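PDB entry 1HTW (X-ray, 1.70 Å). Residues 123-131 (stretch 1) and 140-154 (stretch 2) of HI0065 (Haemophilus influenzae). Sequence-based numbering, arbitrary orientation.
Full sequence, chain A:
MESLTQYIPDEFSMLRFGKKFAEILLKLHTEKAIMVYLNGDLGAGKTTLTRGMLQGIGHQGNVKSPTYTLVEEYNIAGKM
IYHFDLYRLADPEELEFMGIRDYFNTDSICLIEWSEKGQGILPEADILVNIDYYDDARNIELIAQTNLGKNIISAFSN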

# COMPACT_ATOMS: atom_id res chain seq x y z
N PRO A 123 -12.23 3.63 3.05
CA PRO A 123 -12.01 3.52 4.47
C PRO A 123 -10.71 4.28 4.83
O PRO A 123 -9.82 4.39 3.98
N GLU A 124 -10.66 4.81 6.03
CA GLU A 124 -9.53 5.60 6.49
C GLU A 124 -8.28 4.72 6.50
O GLU A 124 -8.40 3.51 6.64
N ALA A 125 -7.12 5.36 6.30
CA ALA A 125 -5.88 4.59 6.27
C ALA A 125 -5.45 4.11 7.66
O ALA A 125 -5.60 4.85 8.62
N ASP A 126 -4.81 2.95 7.67
CA ASP A 126 -4.18 2.50 8.92
C ASP A 126 -2.77 3.12 8.96
O ASP A 126 -2.26 3.44 10.02
N ILE A 127 -2.19 3.25 7.76
CA ILE A 127 -0.79 3.77 7.73
C ILE A 127 -0.63 4.56 6.41
O ILE A 127 -1.24 4.19 5.41
N LEU A 128 0.02 5.70 6.54
CA LEU A 128 0.38 6.50 5.35
C LEU A 128 1.84 6.18 5.06
O LEU A 128 2.67 6.17 5.96
N VAL A 129 2.17 6.02 3.75
CA VAL A 129 3.59 5.84 3.42
C VAL A 129 3.96 7.04 2.54
O VAL A 129 3.47 7.10 1.40
N ASN A 130 4.75 7.98 3.07
CA ASN A 130 5.01 9.21 2.27
C ASN A 130 6.41 9.09 1.71
O ASN A 130 7.38 8.96 2.47
N ILE A 131 6.57 9.01 0.39
CA ILE A 131 7.84 8.77 -0.22
C ILE A 131 8.42 10.10 -0.77
O ILE A 131 7.77 10.68 -1.62
N ILE A 140 11.43 7.32 3.08
CA ILE A 140 10.00 7.08 3.31
C ILE A 140 9.67 7.37 4.78
O ILE A 140 10.49 7.09 5.62
N GLU A 141 8.54 8.03 4.95
CA GLU A 141 8.03 8.25 6.33
C GLU A 141 6.77 7.37 6.39
O GLU A 141 5.87 7.55 5.55
N LEU A 142 6.74 6.51 7.39
CA LEU A 142 5.47 5.77 7.64
C LEU A 142 4.82 6.46 8.85
O LEU A 142 5.47 6.69 9.89
N ILE A 143 3.56 6.75 8.73
CA ILE A 143 2.78 7.44 9.72
C ILE A 143 1.54 6.57 10.07
O ILE A 143 0.70 6.34 9.24
N ALA A 144 1.47 6.27 11.38
CA ALA A 144 0.31 5.45 11.81
C ALA A 144 -0.90 6.35 11.95
O ALA A 144 -0.75 7.50 12.44
N GLN A 145 -2.07 5.86 11.54
CA GLN A 145 -3.29 6.64 11.67
C GLN A 145 -4.27 5.95 12.65
O GLN A 145 -5.15 6.63 13.17
N THR A 146 -4.09 4.66 12.80
CA THR A 146 -4.98 3.88 13.70
C THR A 146 -4.14 3.16 14.70
O THR A 146 -2.93 3.03 14.62
N ASN A 147 -4.83 2.45 15.64
CA ASN A 147 -4.11 1.56 16.53
C ASN A 147 -3.38 0.47 15.77
O ASN A 147 -2.27 0.07 16.13
N LEU A 148 -4.00 -0.07 14.71
CA LEU A 148 -3.31 -1.11 13.93
C LEU A 148 -2.05 -0.48 13.30
O LEU A 148 -1.01 -1.12 13.30
N GLY A 149 -2.21 0.76 12.83
CA GLY A 149 -1.00 1.44 12.27
C GLY A 149 0.12 1.50 13.26
O GLY A 149 1.31 1.26 13.03
N LYS A 150 -0.24 1.86 14.54
CA LYS A 150 0.78 1.85 15.58
C LYS A 150 1.48 0.55 15.77
O LYS A 150 2.69 0.42 15.91
N ASN A 151 0.69 -0.57 15.73
CA ASN A 151 1.22 -1.91 15.83
C ASN A 151 2.12 -2.29 14.65
O ASN A 151 3.14 -2.96 14.82
N ILE A 152 1.76 -1.80 13.47
CA ILE A 152 2.59 -2.03 12.29
C ILE A 152 3.96 -1.36 12.44
O ILE A 152 4.98 -1.98 12.19
N ILE A 153 3.93 -0.09 12.88
CA ILE A 153 5.18 0.63 13.04
C ILE A 153 6.05 0.03 14.14
O ILE A 153 7.27 -0.10 13.96
N SER A 154 5.44 -0.45 15.21
CA SER A 154 6.19 -1.04 16.31
C SER A 154 6.87 -2.32 15.85
O SER A 154 7.92 -2.69 16.37

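The shortest polar contact between the two stretches is the hydrogen bond from Thr 146 OG1 to Asp 126 OD1, at 2.6 Å. The CA-to-CB bond of Asp 126 points sideways relative to the second stretch, but chi1 of -72° (m) and chi2 of -73° bring its carboxylate nearer to it. Thr 146 points toward the first stretch with chi1 of 62° (p). Its hydroxyl does double duty: while OG1 donates to Asp 126, it accepts from Gly 149 N at 2.9 Å with an N-H...O angle of 161°, the capping bond at the start of helix 147-154. The carboxylate is thus tied through one hydroxyl to the helix N terminus. Both carboxylate oxygens also have hydrogen-bond partners elsewhere in the structure.

A second side-chain bond lies between the strands. Asn 130 ND2 donates to Glu 141 OE2 at 2.8 Å, and the angle of 171° makes it nearly linear. Asn 130 adopts chi1 of -70° (m) and Glu 141 chi1 of 79° (p), chi2 of -152° (t) and chi3 of 39°, which bends the carboxylate toward its partner. Water 1 bridges the same pair, donating to Asn 130 O at 2.8 Å and to Glu 141 OE1 at 2.4 Å, the latter unusually short.

These side chains are carried on a regular antiparallel ladder, with strand directions 163° apart. Leu 128 N to Ile 143 O (2.9 Å) and Ile 143 N to Leu 128 O (3.0 Å) form one reciprocal pair; Asn 130 N to Glu 141 O (2.8 Å) and Glu 141 N to Asn 130 O (2.9 Å) form the next. Gln 145 N extends the pattern to Asp 126 O at 2.9 Å and 168°. That same carbonyl lies 3.3 Å from Gly 149 CA in a CA-H...O contact, and an ideal CB on Gly 149 would fall 2.1 Å from Asp 126 O, a clash. The absence of a side chain therefore permits this close approach.

Alternation along the strands sends Ile 127, Val 129, Ile 131, Ile 140 and Leu 142 to one face. Val 129 (chi1 179°, t) makes the tightest apolar contact, CG2 to Leu 142 CD2 at 3.2 Å, and its CG1 lies 3.6 Å from Ile 140 CG2. Ile 131 and Ile 140, both m,t, meet more loosely, CG1 to CG1 at 4.2 Å. Ile 127, with chi1 t and chi2 between wells at 146°, reaches both strand and helix: its CD1 is 4.0 Å from Leu 142 CD1, 3.9 Å from Ile 152 CG2 and 3.8 Å from Ile 153 CG1.

On the face bearing Asn 130 and Glu 141, Leu 128 and Ile 143, both m,t, pair with CB to CB at 4.3 Å. Ile 143 CD1 also lies 3.5 Å from Asn 130 ND2. Gln 145 flanks this row, its OE1 3.7 Å from Leu 128 CD1, while its CG sits 2.9 Å from Glu 124 OE2, a close contact that is not a hydrogen bond.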

# COMPACT_ATOMS: atom_id res chain seq x y z
CB PRO A 123 -11.83 2.04 4.73
CG PRO A 123 -12.38 1.35 3.53
CD PRO A 123 -12.25 2.32 2.38
CB GLU A 124 -9.76 6.15 7.89
CG GLU A 124 -8.64 7.04 8.41
CD GLU A 124 -8.43 6.92 9.91
OE1 GLU A 124 -9.41 6.61 10.62
OE2 GLU A 124 -7.28 7.11 10.35
CB ALA A 125 -4.73 5.45 5.73
CB ASP A 126 -4.08 0.98 8.98
CG ASP A 126 -5.46 0.38 9.21
OD1 ASP A 126 -5.99 0.51 10.36
OD2 ASP A 126 -6.07 -0.17 8.27
CB ILE A 127 0.20 2.63 7.81
CG1 ILE A 127 1.66 3.08 7.94
CG2 ILE A 127 0.06 1.69 6.63
CD1 ILE A 127 2.46 2.09 8.81
CB LEU A 128 0.30 8.01 5.61
CG LEU A 128 -0.96 8.54 6.22
CD1 LEU A 128 -0.89 10.08 6.37
CD2 LEU A 128 -2.17 8.17 5.37
CB VAL A 129 3.75 4.56 2.56
CG1 VAL A 129 5.21 4.38 2.18
CG2 VAL A 129 3.31 3.33 3.36
CB ASN A 130 4.95 10.41 3.23
CG ASN A 130 3.55 10.70 3.74
OD1 ASN A 130 2.57 10.26 3.15
ND2 ASN A 130 3.42 11.39 4.88
CB ILE A 131 7.68 7.81 -1.46
CG1 ILE A 131 6.96 6.52 -0.98
CG2 ILE A 131 9.07 7.44 -1.97
CD1 ILE A 131 6.89 5.48 -2.14
CB ILE A 140 9.78 5.54 3.12
CG1 ILE A 140 10.03 5.21 1.65
CG2 ILE A 140 8.37 5.20 3.59
CD1 ILE A 140 10.13 3.71 1.40
CB GLU A 141 7.74 9.70 6.57
CG GLU A 141 6.48 10.34 6.07
CD GLU A 141 6.59 11.82 5.78
OE1 GLU A 141 7.66 12.25 5.26
OE2 GLU A 141 5.65 12.60 6.03
CB LEU A 142 5.77 4.32 8.01
CG LEU A 142 6.33 3.36 6.98
CD1 LEU A 142 6.25 1.90 7.51
CD2 LEU A 142 5.55 3.43 5.69
CB ILE A 143 2.36 8.83 9.25
CG1 ILE A 143 3.62 9.67 8.89
CG2 ILE A 143 1.64 9.56 10.40
CD1 ILE A 143 3.21 11.02 8.32
CB ALA A 144 0.64 4.84 13.18
CB GLN A 145 -4.03 6.75 10.33
CG GLN A 145 -4.56 8.13 10.04
CD GLN A 145 -3.50 9.04 9.43
OE1 GLN A 145 -3.83 9.84 8.56
NE2 GLN A 145 -2.26 8.85 9.85
CB THR A 146 -5.79 2.85 12.88
OG1 THR A 146 -4.85 1.94 12.27
CG2 THR A 146 -6.70 3.48 11.86
CB ASN A 147 -5.22 0.92 17.44
CG ASN A 147 -4.58 0.14 18.56
OD1 ASN A 147 -4.01 0.73 19.49
ND2 ASN A 147 -4.65 -1.19 18.47
CB LEU A 148 -4.27 -1.66 12.84
CG LEU A 148 -3.59 -2.69 11.89
CD1 LEU A 148 -2.93 -3.84 12.60
CD2 LEU A 148 -4.61 -3.19 10.87
CB LYS A 150 0.17 2.38 16.90
CG LYS A 150 1.02 1.94 18.10
CD LYS A 150 0.94 2.97 19.22
CE LYS A 150 1.84 2.56 20.38
NZ LYS A 150 3.29 2.63 19.99
CB ASN A 151 0.05 -2.91 15.96
CG ASN A 151 -0.53 -2.82 17.40
OD1 ASN A 151 0.18 -2.49 18.33
ND2 ASN A 151 -1.79 -3.18 17.53
CB ILE A 152 1.92 -1.53 11.01
CG1 ILE A 152 0.71 -2.40 10.65
CG2 ILE A 152 2.94 -1.59 9.85
CD1 ILE A 152 -0.27 -1.74 9.73
CB ILE A 153 4.88 2.13 13.30
CG1 ILE A 153 4.57 2.75 11.92
CG2 ILE A 153 6.13 2.80 13.91
CD1 ILE A 153 4.11 4.18 11.94
CB SER A 154 5.30 -1.31 17.53
OG SER A 154 4.38 -2.35 17.21
O HOH W 1 8.44 11.49 3.08